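Local coordinates for protein probable transcriptional regulator (Rhodococcus jostii, PDB 3HIM) that probably binds DNA as a transcriptional regulator of the TetR family, with a predicted helix-turn-helix in its N-terminal part and a helical C-terminal domain, at residues Ser62-Ile67 with Arg119-Glu124; Glu70-Val75 with Ala127-Ile132; Thr98-Trp103 with Lys138-Ile143; Arg142-Gly147 with Gly151-Phe156; His179-Ser182 with Ile186-Ala189. One frame throughout, in Å; residues are numbered along the deposited sequence.

Interaction 1. Residues Ser62-Ile67 with Arg119-Glu124; sequences SLLYAI and RSLSPE
The join between the predicted DNA-binding part and the C-terminal domain of this TetR-family protein is made here by Leu64 and Tyr65 of helix 60-82 with Ser120 and Leu121, in the link between helix 108-116 and helix 123-149. Leu121 does most of the touching with one methyl, CD2. Leu121 CD2 lies 3.7 Å from Leu64 CD2 and 3.8 Å from Tyr65 CA. The two leucines are set crosswise. With CG of Leu64 turned away from its own backbone N (chi1 171°), the side chain reaches out to the link. Leu64 CD2 has a second partner, Ser120 CB, also at 3.7 Å. Tyr65 offers the root of its side chain, with Tyr65 CB 4.0 Å from Leu121 CD2. The Tyr65 ring leads past the leucine and stacks with that of His125, in the first turn of helix 123-149. Ser122 is the N-cap of that helix: its OG bonds His125 N, and its own N bonds the carboxylate of Glu61. Leu64 also packs on Val113 of helix 108-116, while Leu63 and Ile67 pack on helix 16-32. A long helix packed against both the N-terminal bundle and the C-terminal domain is typical of the TetR fold.

Interaction 2. Residues Glu70-Val75 with Ala127-Ile132; sequences EGHHSV and AIIADI
The imidazole of His72 has one face covered by a methyl, Ile129 CG2. This carbon sits 3.5 Å above the ring plane, over the centre, and only 14° off the ring normal. The contact is a CH-pi interaction, and Ile129 CG2 is nearest His72 NE2, at 3.5 Å. The second branch of the isoleucine reaches the rim of the ring, where Ile129 CD1 is 4.1 Å from His72 CD2. The isoleucine runs square to the histidine side chain. His72 CG is anti to the carbonyl carbon (chi1 -72°), which presents the ring to helix 123-149. Helix 60-82 and helix 123-149 run side by side here, as two members of the all-helical TetR fold. Their axes come within 9.8 Å over these turns, at an angle of 19°. Ile132 extends the contact along the pair. Ile132 CG2 is 3.7 Å from His72 CB and 3.5 Å from His72 O, so this methyl packs on backbone as well as side chain. Ile132 CG2 is also 4.0 Å from His73 N. Ile132 also touches Leu69 and Leu76 of helix 60-82. Ile129 also packs on Leu118 and Leu121, in the link that precedes its own helix.

Interaction 3. Residues Thr98-Trp103 with Lys138-Ile143; sequences TAYVTW and KVFTRI
Phe140 turns its ring edge onto the face of Tyr100, a T-shaped aromatic pair in the buried core of the TetR-type C-terminal domain. It joins helix 123-149 to helix 89-106. The ring centroids of Tyr100 and Phe140 are 5.2 Å apart and the planes meet at 75°. Phe140 CE2 sits 3.8 Å above the tyrosine ring plane, over its centre. Phe140 CZ reaches nearer the root, 3.7 Å from Tyr100 CB, and this CB lies in the plane of the phenylalanine ring. Tyr100 CG is anti to the backbone N (chi1 -171°), which turns a ring face to its partner. The backbones stay well apart, with Tyr100 CA and Phe140 CA 10.1 Å from each other, so contact between these turns is made by the two side chains. Helix 158-175 closes in on both: Tyr100 OH is hydrogen-bonded to Thr166 O, and Phe140 packs on Ile165 and Thr166. Tyr100 also meets the ring of His104 edge-to-face. On the tyrosine's own helix, Thr98 O accepts two bonds. Thr102 OG1 donates to Thr98 O at 2.7 Å from above the carbonyl plane, and Thr102 N reaches Thr98 O at 2.9 Å from the opposite face.

Interaction 4. Residues Arg142-Gly147 with Gly151-Phe156; sequences RIIEAG and GDFHPF
Gly147 O, near the end of helix 123-149, accepts a bond from Phe153 N at 3.0 Å, and Gly151 leaves the helix with positive phi in a Schellman motif. The N-H of Phe153 is fairly straight on the acceptor (154°), but it comes from above the carbonyl plane, 72° out of it. Asp152 N also reaches Gly147 O at 2.8 Å, in a weak bond with a bent angle. The chain thus folds back over the last turns of its own helix. This is the turn between helix 123-149 and helix 158-175 of the TetR-type C-terminal domain. With CG beside the backbone N (chi1 -68°), the Phe153 ring is laid back along the helix. Phe153 CD2 comes within 3.6 Å of Gly147 CA, an approach that the absence of a side chain on the glycine allows. Phe153 also packs on Val199 and Cys201. His154 O accepts a hydrogen bond from Arg197 of the second subunit. Pro155 and Ile144 lie alongside one another, pointing opposite ways, with Pro155 CG 4.1 Å from Ile144 CG2. The ring edge of Phe153 meets helix backbone, where Phe153 CD2 is 3.6 Å from Ile144 O, near the ring plane.

Interaction 5. Residues His179-Ser182 with Ile186-Ala189; sequences HTYS and IIAA
Thr180 backs the ring of Tyr181, which in turn packs on Ile186 and Ile187 at the start of helix 184-198. The methyl of Thr180, CG2, lies 3.6 Å above the tyrosine ring plane, over its centre. Its hydroxyl OG1 is hydrogen-bonded to Glu159 of the second subunit. Tyr181 comes next and carries the contact. Its backbone N bonds Ser178 OG, within the same loop. Turning CG beside the backbone N (chi1 -56°) stands the Tyr181 ring between Thr180 and the helix. On the face opposite the threonine methyl sits Ile187 CD1, 4.1 Å from the centroid of the Tyr181 ring and 7° off the normal, a CH-pi contact. Ile187 CG1 is anti to the backbone N (chi1 -175°), and it carries CD1 over the ring. The roots of the two side chains also touch, with Tyr181 CB 4.2 Å from Ile187 CB. Ile186 takes the ring edge. Ile186 CG2 lies in the ring plane, 3.7 Å from Tyr181 CD1 and 3.8 Å from Tyr181 CE1. The tyrosine ring is therefore held on both faces and along one edge. The loop connects helix 158-175 to helix 184-198. Trp175 of helix 158-175 packs on both Tyr181 and Ile187, Val101 of helix 89-106 touches Ile187, and Leu163 of the second subunit packs on the same tyrosine and isoleucine.

In the fold
Helix 123-149 runs through interactions 1 to 4. Interactions 1 and 2 are neighbours on the same helix pair, with centres about 11 Å apart, and Tyr65 CE1 touches Ile129 CD1 at 4.2 Å. Interaction 2 meets interaction 3 where Ser74 OG and Trp103 NE1 are 2.8 Å apart, a probable hydrogen bond. Interactions 3 and 4 share Arg142 and Ile143, and their centres are about 14 Å apart. Interaction 5 joins through helix 89-106, with Val101 CG1 3.7 Å from Ala188 CA. Interactions 4 and 5 both touch the second subunit, with centres about 26 Å apart. Interaction 1, nearest the predicted DNA-binding motif in sequence, has its centre about 35 Å from that of interaction 4.

Interaction 1. Residues Ser62-Ile67 with Arg119-Glu124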
# COMPACT_ATOMS: atom_id res chain seq x y z
N SER B 62 -11.96 -3.14 -20.47
CA SER B 62 -13.02 -2.15 -20.35
C SER B 62 -13.64 -2.27 -18.97
O SER B 62 -14.01 -1.26 -18.37
CB SER B 62 -14.08 -2.34 -21.44
OG SER B 62 -14.97 -3.40 -21.15
N LEU B 63 -13.74 -3.50 -18.48
CA LEU B 63 -14.38 -3.79 -17.21
C LEU B 63 -13.47 -3.38 -16.05
O LEU B 63 -13.94 -2.84 -15.03
CB LEU B 63 -14.73 -5.28 -17.13
CG LEU B 63 -15.26 -5.85 -15.81
CD1 LEU B 63 -16.47 -5.07 -15.28
CD2 LEU B 63 -15.61 -7.32 -15.99
N LEU B 64 -12.16 -3.63 -16.21
CA LEU B 64 -11.18 -3.18 -15.23
C LEU B 64 -11.18 -1.64 -15.15
O LEU B 64 -11.16 -1.06 -14.05
CB LEU B 64 -9.78 -3.70 -15.59
CG LEU B 64 -8.65 -3.09 -14.75
CD1 LEU B 64 -8.71 -3.65 -13.33
CD2 LEU B 64 -7.29 -3.35 -15.40
N TYR B 65 -11.19 -0.98 -16.31
CA TYR B 65 -11.24 0.47 -16.39
C TYR B 65 -12.48 0.99 -15.68
O TYR B 65 -12.37 1.93 -14.88
CB TYR B 65 -11.20 0.95 -17.84
CG TYR B 65 -11.47 2.44 -17.98
CD1 TYR B 65 -10.65 3.39 -17.36
CD2 TYR B 65 -12.58 2.89 -18.72
CE1 TYR B 65 -10.90 4.76 -17.47
CE2 TYR B 65 -12.84 4.26 -18.85
CZ TYR B 65 -11.99 5.18 -18.22
OH TYR B 65 -12.23 6.52 -18.33
N ALA B 66 -13.64 0.39 -15.95
CA ALA B 66 -14.85 0.80 -15.23
C ALA B 66 -14.66 0.68 -13.71
O ALA B 66 -14.98 1.61 -12.98
CB ALA B 66 -16.09 0.01 -15.70
N ILE B 67 -14.13 -0.44 -13.25
CA ILE B 67 -13.90 -0.65 -11.81
C ILE B 67 -12.95 0.43 -11.26
O ILE B 67 -13.21 1.04 -10.25
CB ILE B 67 -13.37 -2.09 -11.54
CG1 ILE B 67 -14.47 -3.12 -11.81
CG2 ILE B 67 -12.84 -2.26 -10.11
CD1 ILE B 67 -13.98 -4.55 -11.95
N ARG B 119 -1.30 -1.36 -14.65
CA ARG B 119 -0.43 -1.81 -15.74
C ARG B 119 -1.25 -2.44 -16.87
O ARG B 119 -0.76 -2.55 -17.99
CB ARG B 119 0.58 -2.84 -15.22
CG ARG B 119 -0.08 -4.14 -14.76
CD ARG B 119 0.89 -5.18 -14.23
NE ARG B 119 0.13 -6.19 -13.49
CZ ARG B 119 0.37 -6.56 -12.24
NH1 ARG B 119 1.39 -6.05 -11.57
NH2 ARG B 119 -0.39 -7.48 -11.68
N SER B 120 -2.47 -2.88 -16.55
CA SER B 120 -3.32 -3.54 -17.53
C SER B 120 -4.23 -2.57 -18.29
O SER B 120 -4.92 -2.97 -19.21
CB SER B 120 -4.17 -4.62 -16.86
OG SER B 120 -3.40 -5.75 -16.54
N LEU B 121 -4.24 -1.29 -17.90
CA LEU B 121 -5.14 -0.32 -18.53
C LEU B 121 -4.59 0.12 -19.87
O LEU B 121 -3.38 0.26 -20.03
CB LEU B 121 -5.34 0.89 -17.62
CG LEU B 121 -6.08 0.68 -16.29
CD1 LEU B 121 -6.15 1.99 -15.50
CD2 LEU B 121 -7.48 0.14 -16.50
N SER B 122 -5.47 0.32 -20.84
CA SER B 122 -5.08 0.97 -22.11
C SER B 122 -4.44 2.34 -21.82
O SER B 122 -4.60 2.89 -20.72
CB SER B 122 -6.31 1.15 -23.00
OG SER B 122 -7.08 2.27 -22.56
N PRO B 123 -3.70 2.89 -22.80
CA PRO B 123 -3.10 4.21 -22.66
C PRO B 123 -4.11 5.32 -22.32
O PRO B 123 -3.88 6.07 -21.37
CB PRO B 123 -2.47 4.45 -24.04
CG PRO B 123 -2.09 3.06 -24.49
CD PRO B 123 -3.24 2.20 -24.02
N GLU B 124 -5.22 5.40 -23.05
CA GLU B 124 -6.22 6.43 -22.79
C GLU B 124 -6.80 6.27 -21.39
O GLU B 124 -7.04 7.25 -20.68
CB GLU B 124 -7.34 6.42 -23.83

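Interaction 2. Residues Glu70-Val75 with Ala127-Ile132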
# COMPACT_ATOMS: atom_id res chain seq x y z
N GLU B 70 -14.52 4.02 -11.33
CA GLU B 70 -15.55 4.08 -10.30
C GLU B 70 -14.86 4.34 -8.97
O GLU B 70 -15.19 5.31 -8.28
CB GLU B 70 -16.33 2.77 -10.27
CG GLU B 70 -17.36 2.60 -9.14
CD GLU B 70 -18.31 1.41 -9.39
OE1 GLU B 70 -17.84 0.27 -9.64
OE2 GLU B 70 -19.53 1.63 -9.34
N GLY B 71 -13.89 3.49 -8.64
CA GLY B 71 -13.13 3.57 -7.38
C GLY B 71 -12.38 4.88 -7.21
O GLY B 71 -12.50 5.53 -6.17
N HIS B 72 -11.63 5.29 -8.24
CA HIS B 72 -10.89 6.55 -8.20
C HIS B 72 -11.79 7.78 -8.05
O HIS B 72 -11.51 8.65 -7.23
CB HIS B 72 -9.94 6.68 -9.39
CG HIS B 72 -8.75 5.77 -9.29
ND1 HIS B 72 -7.57 6.15 -8.68
CD2 HIS B 72 -8.57 4.48 -9.68
CE1 HIS B 72 -6.71 5.14 -8.72
NE2 HIS B 72 -7.30 4.12 -9.32
N HIS B 73 -12.87 7.85 -8.84
CA HIS B 73 -13.84 8.93 -8.73
C HIS B 73 -14.52 8.93 -7.37
O HIS B 73 -14.73 9.97 -6.78
CB HIS B 73 -14.90 8.87 -9.82
CG HIS B 73 -15.99 9.88 -9.63
ND1 HIS B 73 -17.06 9.66 -8.79
CD2 HIS B 73 -16.14 11.13 -10.12
CE1 HIS B 73 -17.84 10.73 -8.79
NE2 HIS B 73 -17.31 11.63 -9.59
N SER B 74 -14.88 7.75 -6.89
CA SER B 74 -15.56 7.65 -5.61
C SER B 74 -14.72 8.20 -4.44
O SER B 74 -15.24 8.99 -3.63
CB SER B 74 -16.02 6.23 -5.36
OG SER B 74 -16.51 6.08 -4.04
N VAL B 75 -13.45 7.82 -4.35
CA VAL B 75 -12.63 8.32 -3.23
C VAL B 75 -12.39 9.85 -3.39
O VAL B 75 -12.43 10.59 -2.41
CB VAL B 75 -11.33 7.47 -3.01
CG1 VAL B 75 -10.32 7.72 -4.10
CG2 VAL B 75 -10.71 7.77 -1.64
N ALA B 127 -4.20 7.29 -18.67
CA ALA B 127 -4.07 8.75 -18.53
C ALA B 127 -5.24 9.35 -17.74
O ALA B 127 -5.06 10.32 -17.02
CB ALA B 127 -3.94 9.43 -19.87
N ILE B 128 -6.44 8.78 -17.88
CA ILE B 128 -7.59 9.33 -17.17
C ILE B 128 -7.51 9.03 -15.66
O ILE B 128 -7.80 9.88 -14.82
CB ILE B 128 -8.91 8.78 -17.75
CG1 ILE B 128 -9.18 9.39 -19.14
CG2 ILE B 128 -10.10 9.03 -16.79
CD1 ILE B 128 -10.23 8.54 -19.95
N ILE B 129 -7.10 7.81 -15.34
CA ILE B 129 -6.97 7.38 -13.96
C ILE B 129 -5.87 8.18 -13.25
O ILE B 129 -6.05 8.62 -12.12
CB ILE B 129 -6.72 5.85 -13.86
CG1 ILE B 129 -7.94 5.07 -14.38
CG2 ILE B 129 -6.34 5.45 -12.43
CD1 ILE B 129 -9.31 5.32 -13.66
N ALA B 130 -4.74 8.36 -13.93
CA ALA B 130 -3.61 9.08 -13.33
C ALA B 130 -4.04 10.51 -13.03
O ALA B 130 -3.69 11.07 -11.99
CB ALA B 130 -2.37 9.06 -14.26
N ASP B 131 -4.83 11.09 -13.94
CA ASP B 131 -5.34 12.43 -13.72
C ASP B 131 -6.22 12.51 -12.47
O ASP B 131 -6.09 13.45 -11.70
CB ASP B 131 -6.09 12.94 -14.92
CG ASP B 131 -6.52 14.37 -14.75
OD1 ASP B 131 -5.63 15.21 -14.50
OD2 ASP B 131 -7.72 14.66 -14.84
N ILE B 132 -7.11 11.53 -12.27
CA ILE B 132 -7.93 11.47 -11.05
C ILE B 132 -7.06 11.30 -9.78
O ILE B 132 -7.35 11.91 -8.75
CB ILE B 132 -9.01 10.38 -11.11
CG1 ILE B 132 -9.94 10.65 -12.31
CG2 ILE B 132 -9.82 10.33 -9.80
CD1 ILE B 132 -10.77 9.48 -12.74

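Interaction 3. Residues Thr98-Trp103 with Lys138-Ile143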
# COMPACT_ATOMS: atom_id res chain seq x y z
N THR B 98 -10.01 11.65 7.67
CA THR B 98 -11.07 10.73 8.11
C THR B 98 -11.82 10.05 6.94
O THR B 98 -11.90 8.82 6.88
CB THR B 98 -12.11 11.43 9.02
OG1 THR B 98 -11.42 11.98 10.15
CG2 THR B 98 -13.19 10.44 9.50
N ALA B 99 -12.38 10.86 6.03
CA ALA B 99 -13.08 10.34 4.84
C ALA B 99 -12.17 9.49 3.97
O ALA B 99 -12.57 8.45 3.46
CB ALA B 99 -13.67 11.48 4.03
N TYR B 100 -10.95 9.95 3.78
CA TYR B 100 -10.01 9.22 2.93
C TYR B 100 -9.69 7.84 3.50
O TYR B 100 -9.80 6.84 2.79
CB TYR B 100 -8.74 10.02 2.77
CG TYR B 100 -7.77 9.50 1.74
CD1 TYR B 100 -8.10 9.45 0.38
CD2 TYR B 100 -6.48 9.12 2.13
CE1 TYR B 100 -7.14 9.01 -0.59
CE2 TYR B 100 -5.55 8.67 1.21
CZ TYR B 100 -5.88 8.61 -0.15
OH TYR B 100 -4.92 8.18 -1.01
N VAL B 101 -9.29 7.78 4.77
CA VAL B 101 -8.95 6.50 5.41
C VAL B 101 -10.17 5.55 5.49
O VAL B 101 -10.09 4.37 5.10
CB VAL B 101 -8.33 6.75 6.80
CG1 VAL B 101 -8.23 5.45 7.61
CG2 VAL B 101 -6.93 7.41 6.65
N THR B 102 -11.31 6.08 5.96
CA THR B 102 -12.57 5.33 6.01
C THR B 102 -12.92 4.73 4.64
O THR B 102 -13.26 3.56 4.56
CB THR B 102 -13.74 6.23 6.49
OG1 THR B 102 -13.40 6.78 7.76
CG2 THR B 102 -15.06 5.46 6.60
N TRP B 103 -12.83 5.54 3.58
CA TRP B 103 -13.12 5.04 2.24
C TRP B 103 -12.24 3.85 1.90
O TRP B 103 -12.71 2.83 1.37
CB TRP B 103 -12.96 6.13 1.20
CG TRP B 103 -13.49 5.71 -0.14
CD1 TRP B 103 -14.72 6.00 -0.66
CD2 TRP B 103 -12.82 4.90 -1.13
NE1 TRP B 103 -14.86 5.43 -1.91
CE2 TRP B 103 -13.71 4.75 -2.22
CE3 TRP B 103 -11.55 4.29 -1.19
CZ2 TRP B 103 -13.37 4.02 -3.38
CZ3 TRP B 103 -11.21 3.56 -2.34
CH2 TRP B 103 -12.13 3.43 -3.42
N LYS B 138 -4.08 16.54 -4.78
CA LYS B 138 -4.19 17.99 -4.74
C LYS B 138 -5.19 18.51 -3.67
O LYS B 138 -5.05 19.63 -3.17
CB LYS B 138 -4.51 18.57 -6.14
N VAL B 139 -6.18 17.67 -3.33
CA VAL B 139 -7.14 18.01 -2.26
C VAL B 139 -6.39 18.20 -0.96
O VAL B 139 -6.67 19.13 -0.19
CB VAL B 139 -8.25 16.94 -2.06
CG1 VAL B 139 -9.12 17.27 -0.82
CG2 VAL B 139 -9.12 16.82 -3.32
N PHE B 140 -5.41 17.34 -0.73
CA PHE B 140 -4.63 17.44 0.49
C PHE B 140 -3.63 18.58 0.40
O PHE B 140 -3.49 19.34 1.34
CB PHE B 140 -3.97 16.10 0.86
CG PHE B 140 -4.95 15.03 1.32
CD1 PHE B 140 -5.65 15.17 2.52
CD2 PHE B 140 -5.17 13.88 0.55
CE1 PHE B 140 -6.56 14.19 2.95
CE2 PHE B 140 -6.07 12.91 0.97
CZ PHE B 140 -6.77 13.05 2.17
N THR B 141 -2.96 18.74 -0.75
CA THR B 141 -1.98 19.82 -0.87
C THR B 141 -2.62 21.20 -0.69
O THR B 141 -2.04 22.07 -0.03
CB THR B 141 -1.11 19.73 -2.18
OG1 THR B 141 -1.95 19.80 -3.32
CG2 THR B 141 -0.37 18.43 -2.25
N ARG B 142 -3.83 21.40 -1.24
CA ARG B 142 -4.57 22.64 -1.05
C ARG B 142 -4.81 22.92 0.45
O ARG B 142 -4.53 24.02 0.93
CB ARG B 142 -5.90 22.62 -1.82
N ILE B 143 -5.26 21.91 1.18
CA ILE B 143 -5.55 22.06 2.61
C ILE B 143 -4.26 22.41 3.35
O ILE B 143 -4.24 23.34 4.15
CB ILE B 143 -6.24 20.81 3.22
CG1 ILE B 143 -7.69 20.74 2.74
CG2 ILE B 143 -6.18 20.82 4.78
CD1 ILE B 143 -8.25 19.33 2.68

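Interaction 4. Residues Arg142-Gly147 with Gly151-Phe156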
# COMPACT_ATOMS: atom_id res chain seq x y z
N ARG B 142 -3.83 21.40 -1.24
CA ARG B 142 -4.57 22.64 -1.05
C ARG B 142 -4.81 22.92 0.45
O ARG B 142 -4.53 24.02 0.93
CB ARG B 142 -5.90 22.62 -1.82
N ILE B 143 -5.26 21.91 1.18
CA ILE B 143 -5.55 22.06 2.61
C ILE B 143 -4.26 22.41 3.35
O ILE B 143 -4.24 23.34 4.15
CB ILE B 143 -6.24 20.81 3.22
CG1 ILE B 143 -7.69 20.74 2.74
CG2 ILE B 143 -6.18 20.82 4.78
CD1 ILE B 143 -8.25 19.33 2.68
N ILE B 144 -3.18 21.69 3.03
CA ILE B 144 -1.91 21.91 3.70
C ILE B 144 -1.38 23.32 3.40
O ILE B 144 -0.90 24.02 4.32
CB ILE B 144 -0.90 20.80 3.38
CG1 ILE B 144 -1.43 19.45 3.86
CG2 ILE B 144 0.44 21.10 4.05
CD1 ILE B 144 -0.60 18.24 3.38
N GLU B 145 -1.52 23.74 2.15
CA GLU B 145 -1.19 25.10 1.74
C GLU B 145 -2.04 26.11 2.50
O GLU B 145 -1.51 27.09 3.03
CB GLU B 145 -1.44 25.26 0.24
CG GLU B 145 -0.36 24.61 -0.62
CD GLU B 145 -0.69 24.60 -2.09
OE1 GLU B 145 -1.71 25.19 -2.52
OE2 GLU B 145 0.10 24.01 -2.85
N ALA B 146 -3.35 25.88 2.56
CA ALA B 146 -4.23 26.79 3.26
C ALA B 146 -3.74 27.04 4.69
O ALA B 146 -3.69 28.17 5.13
CB ALA B 146 -5.65 26.26 3.27
N GLY B 147 -3.39 25.96 5.39
CA GLY B 147 -2.93 26.04 6.79
C GLY B 147 -1.59 26.74 6.96
O GLY B 147 -1.35 27.42 7.98
N GLY B 151 -0.81 30.19 9.10
CA GLY B 151 0.11 29.99 10.21
C GLY B 151 -0.32 28.83 11.11
O GLY B 151 0.23 28.65 12.19
N ASP B 152 -1.33 28.06 10.68
CA ASP B 152 -1.75 26.86 11.39
C ASP B 152 -0.77 25.70 11.20
O ASP B 152 -0.59 24.87 12.10
CB ASP B 152 -3.11 26.39 10.90
CG ASP B 152 -4.23 27.35 11.25
OD1 ASP B 152 -4.18 27.97 12.34
OD2 ASP B 152 -5.18 27.46 10.44
N PHE B 153 -0.15 25.62 10.03
CA PHE B 153 0.71 24.48 9.70
C PHE B 153 2.12 24.98 9.48
O PHE B 153 2.32 26.13 9.09
CB PHE B 153 0.22 23.74 8.42
CG PHE B 153 -1.12 23.02 8.58
CD1 PHE B 153 -1.65 22.72 9.84
CD2 PHE B 153 -1.84 22.62 7.45
CE1 PHE B 153 -2.87 22.05 9.98
CE2 PHE B 153 -3.08 21.95 7.57
CZ PHE B 153 -3.59 21.66 8.85
N HIS B 154 3.10 24.12 9.71
CA HIS B 154 4.51 24.43 9.45
C HIS B 154 5.19 23.21 8.82
O HIS B 154 6.10 22.63 9.41
CB HIS B 154 5.22 24.82 10.74
CG HIS B 154 4.45 25.81 11.55
ND1 HIS B 154 4.36 27.14 11.19
CD2 HIS B 154 3.69 25.66 12.65
CE1 HIS B 154 3.60 27.78 12.07
NE2 HIS B 154 3.18 26.90 12.97
N PRO B 155 4.74 22.84 7.61
CA PRO B 155 5.22 21.63 6.95
C PRO B 155 6.67 21.77 6.57
O PRO B 155 7.11 22.88 6.24
CB PRO B 155 4.36 21.54 5.66
CG PRO B 155 3.81 22.88 5.46
CD PRO B 155 3.87 23.66 6.73
N PHE B 156 7.43 20.68 6.67
CA PHE B 156 8.76 20.65 6.09
C PHE B 156 8.61 20.81 4.58
O PHE B 156 9.24 21.66 3.95
CB PHE B 156 9.46 19.33 6.40
CG PHE B 156 10.10 19.29 7.76
CD1 PHE B 156 11.27 19.99 8.01
CD2 PHE B 156 9.52 18.54 8.79
CE1 PHE B 156 11.86 19.95 9.28
CE2 PHE B 156 10.10 18.49 10.04
CZ PHE B 156 11.27 19.21 10.30

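Interaction 5. Residues His179-Ser182 with Ile186-Ala189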
# COMPACT_ATOMS: atom_id res chain seq x y z
N HIS B 179 -5.73 -7.16 13.57
CA HIS B 179 -6.24 -7.43 14.92
C HIS B 179 -6.45 -6.15 15.72
O HIS B 179 -7.46 -6.00 16.41
CB HIS B 179 -5.33 -8.40 15.67
CG HIS B 179 -5.31 -9.77 15.08
ND1 HIS B 179 -6.41 -10.60 15.09
CD2 HIS B 179 -4.32 -10.45 14.46
CE1 HIS B 179 -6.09 -11.75 14.51
NE2 HIS B 179 -4.83 -11.68 14.12
N THR B 180 -5.53 -5.21 15.59
CA THR B 180 -5.71 -3.90 16.24
C THR B 180 -6.75 -3.05 15.54
O THR B 180 -7.61 -2.44 16.18
CB THR B 180 -4.41 -3.11 16.33
OG1 THR B 180 -3.39 -3.96 16.85
CG2 THR B 180 -4.61 -1.89 17.27
N TYR B 181 -6.71 -3.01 14.22
CA TYR B 181 -7.59 -2.10 13.55
C TYR B 181 -8.54 -2.81 12.62
O TYR B 181 -8.18 -3.20 11.50
CB TYR B 181 -6.80 -1.01 12.82
CG TYR B 181 -5.85 -0.26 13.71
CD1 TYR B 181 -6.33 0.66 14.66
CD2 TYR B 181 -4.47 -0.46 13.62
CE1 TYR B 181 -5.45 1.37 15.48
CE2 TYR B 181 -3.58 0.24 14.43
CZ TYR B 181 -4.07 1.16 15.35
OH TYR B 181 -3.18 1.83 16.15
N SER B 182 -9.76 -2.99 13.11
CA SER B 182 -10.81 -3.63 12.35
C SER B 182 -12.03 -2.68 12.25
O SER B 182 -13.01 -2.95 11.55
CB SER B 182 -11.18 -4.97 12.98
OG SER B 182 -11.58 -4.77 14.33
N ILE B 186 -11.56 3.97 14.16
CA ILE B 186 -10.36 3.98 15.01
C ILE B 186 -9.08 4.27 14.18
O ILE B 186 -8.27 5.14 14.52
CB ILE B 186 -10.22 2.65 15.83
CG1 ILE B 186 -11.41 2.49 16.78
CG2 ILE B 186 -8.88 2.59 16.58
CD1 ILE B 186 -11.46 1.16 17.58
N ILE B 187 -8.91 3.57 13.06
CA ILE B 187 -7.73 3.84 12.26
C ILE B 187 -7.72 5.29 11.73
O ILE B 187 -6.69 5.96 11.79
CB ILE B 187 -7.45 2.76 11.17
CG1 ILE B 187 -6.12 3.05 10.46
CG2 ILE B 187 -8.59 2.69 10.16
CD1 ILE B 187 -4.90 3.11 11.38
N ALA B 188 -8.86 5.78 11.27
CA ALA B 188 -8.90 7.15 10.78
C ALA B 188 -8.50 8.13 11.88
O ALA B 188 -7.73 9.07 11.63
CB ALA B 188 -10.27 7.48 10.21
N ALA B 189 -8.99 7.90 13.10
CA ALA B 189 -8.71 8.80 14.20
C ALA B 189 -7.22 8.84 14.48
O ALA B 189 -6.64 9.91 14.67
CB ALA B 189 -9.49 8.40 15.46